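Local coordinates for protein N-acetylglucosamine-6-phosphate deacetylase (Thermotoga maritima, PDB 1O12) that probably removes the acetyl group from N-acetylglucosamine-6-phosphate with the help of one bound divalent metal ion, at residues 165-170 with 188-193; 127-132 with 143-148; 181-186 with 204-209. One frame throughout, in Å; residues are numbered along the deposited sequence.

Contact 1: 165-170 with 188-193; sequences APEIES and HSIATF. With FE (Fe (III) ion), chain C.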
loop_
_atom_site.group_PDB
_atom_site.type_symbol
_atom_site.label_atom_id
_atom_site.label_comp_id
_atom_site.label_asym_id
_atom_site.label_seq_id
_atom_site.Cartn_x
_atom_site.Cartn_y
_atom_site.Cartn_z
ATOM N N ALA A 165 12.420 16.527 -8.538
ATOM C CA ALA A 165 12.906 15.492 -7.630
ATOM C C ALA A 165 13.409 16.199 -6.362
ATOM O O ALA A 165 14.444 16.826 -6.389
ATOM C CB ALA A 165 14.028 14.708 -8.300
ATOM N N PRO A 166 12.678 16.089 -5.235
ATOM C CA PRO A 166 13.026 16.722 -3.944
ATOM C C PRO A 166 14.479 16.606 -3.423
ATOM O O PRO A 166 14.932 17.453 -2.645
ATOM C CB PRO A 166 12.039 16.092 -2.963
ATOM C CG PRO A 166 10.870 15.763 -3.829
ATOM C CD PRO A 166 11.512 15.202 -5.070
ATOM N N GLU A 167 15.209 15.578 -3.844
ATOM C CA GLU A 167 16.577 15.415 -3.356
ATOM C C GLU A 167 17.615 16.176 -4.193
ATOM O O GLU A 167 18.776 16.324 -3.784
ATOM C CB GLU A 167 16.944 13.920 -3.295
ATOM C CG GLU A 167 17.290 13.306 -4.634
ATOM C CD GLU A 167 16.083 12.884 -5.463
ATOM O OE1 GLU A 167 14.944 13.349 -5.187
ATOM O OE2 GLU A 167 16.290 12.088 -6.411
ATOM N N ILE A 168 17.200 16.665 -5.354
ATOM C CA ILE A 168 18.116 17.371 -6.228
ATOM C C ILE A 168 18.628 18.642 -5.554
ATOM O O ILE A 168 18.003 19.190 -4.644
ATOM C CB ILE A 168 17.440 17.678 -7.608
ATOM C CG1 ILE A 168 18.504 17.820 -8.689
ATOM C CG2 ILE A 168 16.617 18.957 -7.539
ATOM C CD1 ILE A 168 17.942 17.994 -10.130
ATOM N N GLU A 169 19.790 19.099 -5.990
ATOM C CA GLU A 169 20.396 20.303 -5.433
ATOM C C GLU A 169 19.523 21.522 -5.694
ATOM O O GLU A 169 19.040 21.716 -6.812
ATOM C CB GLU A 169 21.769 20.522 -6.075
ATOM C CG GLU A 169 22.571 21.682 -5.497
ATOM C CD GLU A 169 23.623 22.189 -6.468
ATOM O OE1 GLU A 169 24.266 21.342 -7.145
ATOM O OE2 GLU A 169 23.801 23.431 -6.549
ATOM N N SER A 170 19.336 22.337 -4.660
ATOM C CA SER A 170 18.544 23.569 -4.743
ATOM C C SER A 170 17.070 23.347 -5.041
ATOM O O SER A 170 16.366 24.251 -5.492
ATOM C CB SER A 170 19.135 24.519 -5.794
ATOM O OG SER A 170 20.376 25.037 -5.358
ATOM N N HIS A 188 10.404 11.366 -10.737
ATOM C CA HIS A 188 11.757 11.126 -11.251
ATOM C C HIS A 188 12.758 11.409 -10.157
ATOM O O HIS A 188 13.688 12.175 -10.335
ATOM C CB HIS A 188 12.004 12.026 -12.450
ATOM C CG HIS A 188 11.129 11.700 -13.615
ATOM N ND1 HIS A 188 11.296 10.554 -14.372
ATOM C CD2 HIS A 188 10.057 12.345 -14.136
ATOM C CE1 HIS A 188 10.369 10.514 -15.314
ATOM N NE2 HIS A 188 9.604 11.588 -15.193
ATOM N N SER A 189 12.555 10.766 -9.019
ATOM C CA SER A 189 13.383 10.999 -7.857
ATOM C C SER A 189 13.719 9.756 -7.054
ATOM O O SER A 189 13.026 8.742 -7.136
ATOM C CB SER A 189 12.645 11.996 -6.963
ATOM O OG SER A 189 12.885 11.768 -5.587
ATOM N N ILE A 190 14.802 9.823 -6.284
ATOM C CA ILE A 190 15.151 8.692 -5.412
ATOM C C ILE A 190 15.027 9.150 -3.975
ATOM O O ILE A 190 15.404 8.446 -3.064
ATOM C CB ILE A 190 16.590 8.139 -5.625
ATOM C CG1 ILE A 190 17.609 9.272 -5.594
ATOM C CG2 ILE A 190 16.652 7.324 -6.893
ATOM C CD1 ILE A 190 18.990 8.800 -6.072
ATOM N N ALA A 191 14.485 10.341 -3.782
ATOM C CA ALA A 191 14.314 10.885 -2.451
ATOM C C ALA A 191 13.686 9.909 -1.447
ATOM O O ALA A 191 12.816 9.082 -1.775
ATOM C CB ALA A 191 13.479 12.159 -2.522
ATOM N N THR A 192 14.123 10.043 -0.206
ATOM C CA THR A 192 13.637 9.218 0.872
ATOM C C THR A 192 12.321 9.807 1.340
ATOM O O THR A 192 11.880 10.834 0.853
ATOM C CB THR A 192 14.620 9.252 2.051
ATOM O OG1 THR A 192 14.772 10.610 2.486
ATOM C CG2 THR A 192 15.988 8.714 1.630
ATOM N N PHE A 193 11.706 9.143 2.306
ATOM C CA PHE A 193 10.462 9.600 2.883
ATOM C C PHE A 193 10.633 10.957 3.552
ATOM O O PHE A 193 9.760 11.827 3.426
ATOM C CB PHE A 193 9.979 8.598 3.916
ATOM C CG PHE A 193 8.767 9.045 4.671
ATOM C CD1 PHE A 193 7.505 8.957 4.098
ATOM C CD2 PHE A 193 8.888 9.550 5.959
ATOM C CE1 PHE A 193 6.388 9.359 4.786
ATOM C CE2 PHE A 193 7.762 9.961 6.667
ATOM C CZ PHE A 193 6.508 9.863 6.074
HETATM FE FE FE C . 8.218 11.129 -16.879
#
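Glu167 meets Ser189 and Ile190 by turning its chain twice: CG stands between the backbone N and the carbonyl carbon (chi1 78°), and the bend at chi2 (-82°) sets CD close to the backbone of 188-193. Its carboxylate is then shared between two successive residues. Ser189 OG donates to Glu167 OE1 at 2.6 Å, on the syn side and 30° out of the carboxylate plane. Ile190 N donates to Glu167 OE2 at 2.7 Å in a nearly straight bond that arrives from above that plane. Ser189 OG also accepts from Ala191 N at 2.8 Å, an ST turn; giving one bond and taking another fixes the rotation of the hydroxyl. Ile190 crosses the glutamate at about a right angle, with CG1 3.2 Å from Glu167 OE2. An alanine in place of Glu167 would probably leave Ile190 N and the Ser189 hydroxyl proton without their acceptors and the hydroxyl freer to turn. A type I turn runs from Ala165 to Ile168, and at its start Ala165 CB lies 3.3 Å from Ser189 CB. The residue before this serine, His188, binds the iron through NE2 at 2.2 Å, while its ND1 bonds to Lys135 O. The contact is likely to steady the loop that carries this ligand. Segment 165-170 follows strand 159-164; segment 188-193 follows strand 183-186 and enters helix 193-200 with Thr192 as N-cap, and Pro166 packs against Phe199 of that helix and Ile224 of helix 223-230.

Contact 2: 127-132 with 143-148; sequences EGPYIS and HIRPPS. With FE (Fe (III) ion), chain C.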
loop_
_atom_site.group_PDB
_atom_site.type_symbol
_atom_site.label_atom_id
_atom_site.label_comp_id
_atom_site.label_asym_id
_atom_site.label_seq_id
_atom_site.Cartn_x
_atom_site.Cartn_y
_atom_site.Cartn_z
ATOM N N GLU A 127 7.834 19.133 -17.067
ATOM C CA GLU A 127 8.314 17.870 -16.525
ATOM C C GLU A 127 9.811 17.873 -16.767
ATOM O O GLU A 127 10.265 17.672 -17.882
ATOM C CB GLU A 127 7.689 16.681 -17.258
ATOM C CG GLU A 127 7.734 15.379 -16.446
ATOM C CD GLU A 127 7.640 14.141 -17.301
ATOM O OE1 GLU A 127 6.704 13.996 -18.114
ATOM O OE2 GLU A 127 8.523 13.287 -17.161
ATOM N N GLY A 128 10.577 18.087 -15.716
ATOM C CA GLY A 128 12.008 18.166 -15.891
ATOM C C GLY A 128 12.249 19.653 -16.108
ATOM O O GLY A 128 11.290 20.399 -16.289
ATOM N N PRO A 129 13.500 20.111 -16.172
ATOM C CA PRO A 129 14.745 19.347 -16.071
ATOM C C PRO A 129 15.308 19.163 -14.661
ATOM O O PRO A 129 16.394 18.608 -14.512
ATOM C CB PRO A 129 15.690 20.154 -16.946
ATOM C CG PRO A 129 15.297 21.596 -16.532
ATOM C CD PRO A 129 13.771 21.538 -16.448
ATOM N N TYR A 130 14.600 19.627 -13.636
ATOM C CA TYR A 130 15.096 19.481 -12.272
ATOM C C TYR A 130 14.760 18.118 -11.645
ATOM O O TYR A 130 14.123 18.003 -10.582
ATOM C CB TYR A 130 14.567 20.623 -11.415
ATOM C CG TYR A 130 14.667 21.939 -12.130
ATOM C CD1 TYR A 130 15.906 22.435 -12.545
ATOM C CD2 TYR A 130 13.519 22.658 -12.467
ATOM C CE1 TYR A 130 16.002 23.607 -13.287
ATOM C CE2 TYR A 130 13.598 23.832 -13.209
ATOM C CZ TYR A 130 14.838 24.300 -13.624
ATOM O OH TYR A 130 14.904 25.417 -14.427
ATOM N N ILE A 131 15.223 17.066 -12.295
ATOM C CA ILE A 131 14.952 15.752 -11.797
ATOM C C ILE A 131 16.215 14.985 -11.514
ATOM O O ILE A 131 17.323 15.494 -11.686
ATOM C CB ILE A 131 14.042 14.970 -12.783
ATOM C CG1 ILE A 131 14.665 14.920 -14.184
ATOM C CG2 ILE A 131 12.668 15.629 -12.809
ATOM C CD1 ILE A 131 13.786 14.200 -15.228
ATOM N N SER A 132 16.025 13.757 -11.052
ATOM C CA SER A 132 17.117 12.856 -10.729
ATOM C C SER A 132 17.588 12.144 -12.002
ATOM O O SER A 132 16.772 11.638 -12.784
ATOM C CB SER A 132 16.616 11.834 -9.716
ATOM O OG SER A 132 17.441 10.699 -9.655
ATOM N N HIS A 143 20.201 17.487 -20.504
ATOM C CA HIS A 143 19.456 18.681 -20.076
ATOM C C HIS A 143 19.131 18.725 -18.574
ATOM O O HIS A 143 18.902 19.793 -18.024
ATOM C CB HIS A 143 18.163 18.820 -20.892
ATOM C CG HIS A 143 18.388 19.007 -22.364
ATOM N ND1 HIS A 143 19.114 20.064 -22.882
ATOM C CD2 HIS A 143 17.921 18.317 -23.435
ATOM C CE1 HIS A 143 19.075 20.018 -24.203
ATOM N NE2 HIS A 143 18.358 18.967 -24.566
ATOM N N ILE A 144 19.124 17.561 -17.926
ATOM C CA ILE A 144 18.831 17.450 -16.502
ATOM C C ILE A 144 19.869 18.238 -15.701
ATOM O O ILE A 144 21.063 18.051 -15.877
ATOM C CB ILE A 144 18.845 15.963 -16.024
ATOM C CG1 ILE A 144 17.886 15.122 -16.881
ATOM C CG2 ILE A 144 18.441 15.889 -14.535
ATOM C CD1 ILE A 144 17.628 13.725 -16.341
ATOM N N ARG A 145 19.411 19.098 -14.803
ATOM C CA ARG A 145 20.331 19.905 -14.027
ATOM C C ARG A 145 19.568 20.436 -12.829
ATOM O O ARG A 145 18.331 20.355 -12.784
ATOM C CB ARG A 145 20.793 21.082 -14.883
ATOM C CG ARG A 145 19.597 21.894 -15.389
ATOM C CD ARG A 145 19.997 22.987 -16.349
ATOM N NE ARG A 145 18.860 23.782 -16.830
ATOM C CZ ARG A 145 18.038 23.429 -17.818
ATOM N NH1 ARG A 145 18.209 22.275 -18.458
ATOM N NH2 ARG A 145 17.049 24.240 -18.179
ATOM N N PRO A 146 20.289 20.988 -11.840
ATOM C CA PRO A 146 19.635 21.536 -10.650
ATOM C C PRO A 146 19.068 22.902 -10.962
ATOM O O PRO A 146 19.513 23.587 -11.879
ATOM C CB PRO A 146 20.767 21.616 -9.636
ATOM C CG PRO A 146 21.936 21.940 -10.500
ATOM C CD PRO A 146 21.755 21.008 -11.683
ATOM N N PRO A 147 18.051 23.304 -10.219
ATOM C CA PRO A 147 17.428 24.611 -10.418
ATOM C C PRO A 147 18.395 25.699 -9.971
ATOM O O PRO A 147 19.160 25.516 -9.020
ATOM C CB PRO A 147 16.191 24.537 -9.537
ATOM C CG PRO A 147 16.593 23.548 -8.462
ATOM C CD PRO A 147 17.301 22.496 -9.248
ATOM N N SER A 148 18.343 26.839 -10.653
ATOM C CA SER A 148 19.229 27.958 -10.353
ATOM C C SER A 148 18.396 29.212 -10.243
ATOM O O SER A 148 17.324 29.289 -10.827
ATOM C CB SER A 148 20.225 28.136 -11.494
ATOM O OG SER A 148 19.570 28.710 -12.612
HETATM FE FE FE C . 8.218 11.129 -16.879
#
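Pro129 and Tyr130 pack against Arg145 and Pro147 where the long loop after strand 121-127 of this amidohydrolase TIM barrel crosses its own beginning, the touching parts 85° apart. The loop starts at Glu127, whose OE2 binds the iron at 2.2 Å, then passes the cis peptide before Pro129 and an inverse gamma turn centred on Tyr130. Packing is tight at the rings. The Tyr130 ring is held between two prolines, Pro129 CG over one face and Pro147 CB over the other; the latter is a CH-pi contact, 3.9 Å from Pro147 CB to the ring centroid of Tyr130. Arg145, extended from CG to NE, lays one face of its guanidinium on Pro129, with CZ 3.5 Å from Pro129 CG. Its NH2 forms a salt bridge with Glu151, which also hydrogen-bonds Tyr130 OH, so one carboxylate positions both side chains. Arg145 N donates to Pro129 O at 3.1 Å. The partly exposed side is looser: the Pro146 side chain points away from 127-132, its CB staying 5.7 Å from Tyr130 CD1, and the His143 ring also leads away, toward a weak bond with Asp283. At the end nearer the metal, where Ile131 also touches His188, two isoleucines cross at about a right angle, Ile131 CG1 lying 3.9 Å from Ile144 CD1.

Contact 3: 181-186 with 204-209; sequences DIVLSA and VKRITH. With FE (Fe (III) ion), chain C.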
loop_
_atom_site.group_PDB
_atom_site.type_symbol
_atom_site.label_atom_id
_atom_site.label_comp_id
_atom_site.label_asym_id
_atom_site.label_seq_id
_atom_site.Cartn_x
_atom_site.Cartn_y
_atom_site.Cartn_z
ATOM N N ASP A 181 1.049 30.572 -9.046
ATOM C CA ASP A 181 -0.052 29.771 -9.593
ATOM C C ASP A 181 0.514 28.564 -10.340
ATOM O O ASP A 181 0.033 28.189 -11.404
ATOM C CB ASP A 181 -0.918 30.625 -10.533
ATOM C CG ASP A 181 -2.347 30.091 -10.675
ATOM O OD1 ASP A 181 -3.077 30.553 -11.595
ATOM O OD2 ASP A 181 -2.752 29.216 -9.868
ATOM N N ILE A 182 1.573 27.993 -9.780
ATOM C CA ILE A 182 2.204 26.806 -10.338
ATOM C C ILE A 182 2.129 25.673 -9.294
ATOM O O ILE A 182 2.495 25.874 -8.137
ATOM C CB ILE A 182 3.683 27.083 -10.704
ATOM C CG1 ILE A 182 3.759 28.202 -11.747
ATOM C CG2 ILE A 182 4.344 25.803 -11.198
ATOM C CD1 ILE A 182 5.172 28.519 -12.222
ATOM N N VAL A 183 1.615 24.510 -9.700
ATOM C CA VAL A 183 1.510 23.368 -8.802
ATOM C C VAL A 183 2.799 22.533 -8.892
ATOM O O VAL A 183 3.237 22.191 -9.992
ATOM C CB VAL A 183 0.299 22.431 -9.180
ATOM C CG1 VAL A 183 0.333 21.156 -8.318
ATOM C CG2 VAL A 183 -1.046 23.157 -8.997
ATOM N N LEU A 184 3.417 22.232 -7.748
ATOM C CA LEU A 184 4.621 21.396 -7.733
ATOM C C LEU A 184 4.249 19.910 -7.646
ATOM O O LEU A 184 3.282 19.544 -6.999
ATOM C CB LEU A 184 5.521 21.756 -6.545
ATOM C CG LEU A 184 6.222 23.111 -6.639
ATOM C CD1 LEU A 184 7.198 23.244 -5.472
ATOM C CD2 LEU A 184 6.965 23.222 -7.989
ATOM N N SER A 185 5.007 19.048 -8.297
ATOM C CA SER A 185 4.703 17.623 -8.249
ATOM C C SER A 185 6.003 16.824 -8.183
ATOM O O SER A 185 6.930 17.088 -8.944
ATOM C CB SER A 185 3.876 17.200 -9.489
ATOM O OG SER A 185 3.193 15.955 -9.274
ATOM N N ALA A 186 6.078 15.853 -7.285
ATOM C CA ALA A 186 7.296 15.057 -7.140
ATOM C C ALA A 186 7.277 13.881 -8.101
ATOM O O ALA A 186 6.254 13.201 -8.255
ATOM C CB ALA A 186 7.436 14.561 -5.703
ATOM N N VAL A 204 3.681 20.700 -0.828
ATOM C CA VAL A 204 3.730 19.913 -2.061
ATOM C C VAL A 204 2.889 18.674 -1.800
ATOM O O VAL A 204 3.222 17.874 -0.915
ATOM C CB VAL A 204 5.183 19.474 -2.444
ATOM C CG1 VAL A 204 5.146 18.647 -3.718
ATOM C CG2 VAL A 204 6.106 20.726 -2.620
ATOM N N LYS A 205 1.803 18.496 -2.545
ATOM C CA LYS A 205 0.973 17.332 -2.283
ATOM C C LYS A 205 0.590 16.495 -3.503
ATOM O O LYS A 205 -0.517 15.968 -3.594
ATOM C CB LYS A 205 -0.268 17.769 -1.501
ATOM C CG LYS A 205 0.063 18.404 -0.166
ATOM C CD LYS A 205 -1.178 18.984 0.479
ATOM C CE LYS A 205 -0.913 19.491 1.898
ATOM N NZ LYS A 205 -2.189 19.996 2.506
ATOM N N ARG A 206 1.538 16.314 -4.411
ATOM C CA ARG A 206 1.257 15.555 -5.607
ATOM C C ARG A 206 2.474 14.730 -6.097
ATOM O O ARG A 206 3.624 15.149 -5.955
ATOM C CB ARG A 206 0.790 16.567 -6.666
ATOM C CG ARG A 206 0.221 16.032 -7.951
ATOM C CD ARG A 206 -0.023 17.199 -8.867
ATOM N NE ARG A 206 -0.757 16.832 -10.056
ATOM C CZ ARG A 206 -0.269 16.142 -11.085
ATOM N NH1 ARG A 206 0.993 15.737 -11.071
ATOM N NH2 ARG A 206 -1.066 15.865 -12.135
ATOM N N ILE A 207 2.214 13.550 -6.657
ATOM C CA ILE A 207 3.273 12.701 -7.210
ATOM C C ILE A 207 3.023 12.403 -8.720
ATOM O O ILE A 207 1.915 11.994 -9.107
ATOM C CB ILE A 207 3.389 11.417 -6.408
ATOM C CG1 ILE A 207 3.885 11.764 -5.001
ATOM C CG2 ILE A 207 4.344 10.436 -7.116
ATOM C CD1 ILE A 207 4.072 10.584 -4.106
ATOM N N THR A 208 4.048 12.645 -9.554
ATOM C CA THR A 208 3.977 12.479 -11.016
ATOM C C THR A 208 4.091 11.002 -11.434
ATOM O O THR A 208 4.990 10.280 -10.991
ATOM C CB THR A 208 5.069 13.402 -11.724
ATOM O OG1 THR A 208 4.779 14.766 -11.418
ATOM C CG2 THR A 208 5.080 13.251 -13.252
ATOM N N HIS A 209 3.182 10.604 -12.324
ATOM C CA HIS A 209 2.988 9.216 -12.775
ATOM C C HIS A 209 3.560 8.156 -11.831
ATOM O O HIS A 209 4.622 7.575 -12.063
ATOM C CB HIS A 209 3.427 8.979 -14.239
ATOM C CG HIS A 209 4.818 9.415 -14.553
ATOM N ND1 HIS A 209 5.867 9.249 -13.680
ATOM C CD2 HIS A 209 5.333 10.010 -15.655
ATOM C CE1 HIS A 209 6.970 9.730 -14.227
ATOM N NE2 HIS A 209 6.673 10.199 -15.425
HETATM FE FE FE C . 8.218 11.129 -16.879
HETATM O O HOH W 1 1.056 19.946 -4.988
#
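Arg206 and Ser185 face each other on neighbouring strands of the TIM barrel, 183-186 and 206-207, joined by a beta-alpha-beta crossover through helix 193-200. The arginine CG stands anti to the backbone N (chi1 -171°), and from CG to NE the chain is extended, running past the serine. Its CB is 3.6 Å from Ser185 OG, its CG 3.3 Å from the same oxygen, and its CD touches Val183 CG1 at 4.0 Å. NE turns to Glu336 in a salt bridge, and beyond CZ the NH2 makes another with Glu237. NH1 donates to Ser185 OG at 2.8 Å, exactly in the guanidinium plane. The serine hydroxyl also hydrogen-bonds Thr208 OG1, which is held in turn by Thr163. Charges and hydroxyls thus form one network that reaches strands 159-164, 183-186 and 235-239 as well as 206-207. A single bridge pairs the backbones: Ala186 N donates to Arg206 O at 2.9 Å, and Thr208 N to Ala186 O at 2.6 Å. Just beyond it His209 NE2 binds the iron at 2.3 Å. At the other end the strands part, and a water donates to Leu184 O while accepting from Lys205 N.

In the fold
Along the chain contact 2 closes before the other two begin, whereas the segments of contacts 1 and 3 alternate. All lie in the amidohydrolase barrel on the same side of the chain's centre: contacts 1 and 2 have centres about 11 Å apart, 1 and 3 about 13 Å, 2 and 3 about 15 Å. Contact 2 lies in the loop after strand 121-127, contact 1 in the loops after 159-164 and 183-186, and contact 3 on strands 183-186 and 206-207, deeper in the fold. Each brings one ligand, Glu127, His188 or His209, to the shared iron, and Ser132 and His188 join the two loop contacts through their backbones. The metal site is thus assembled from separate strand ends.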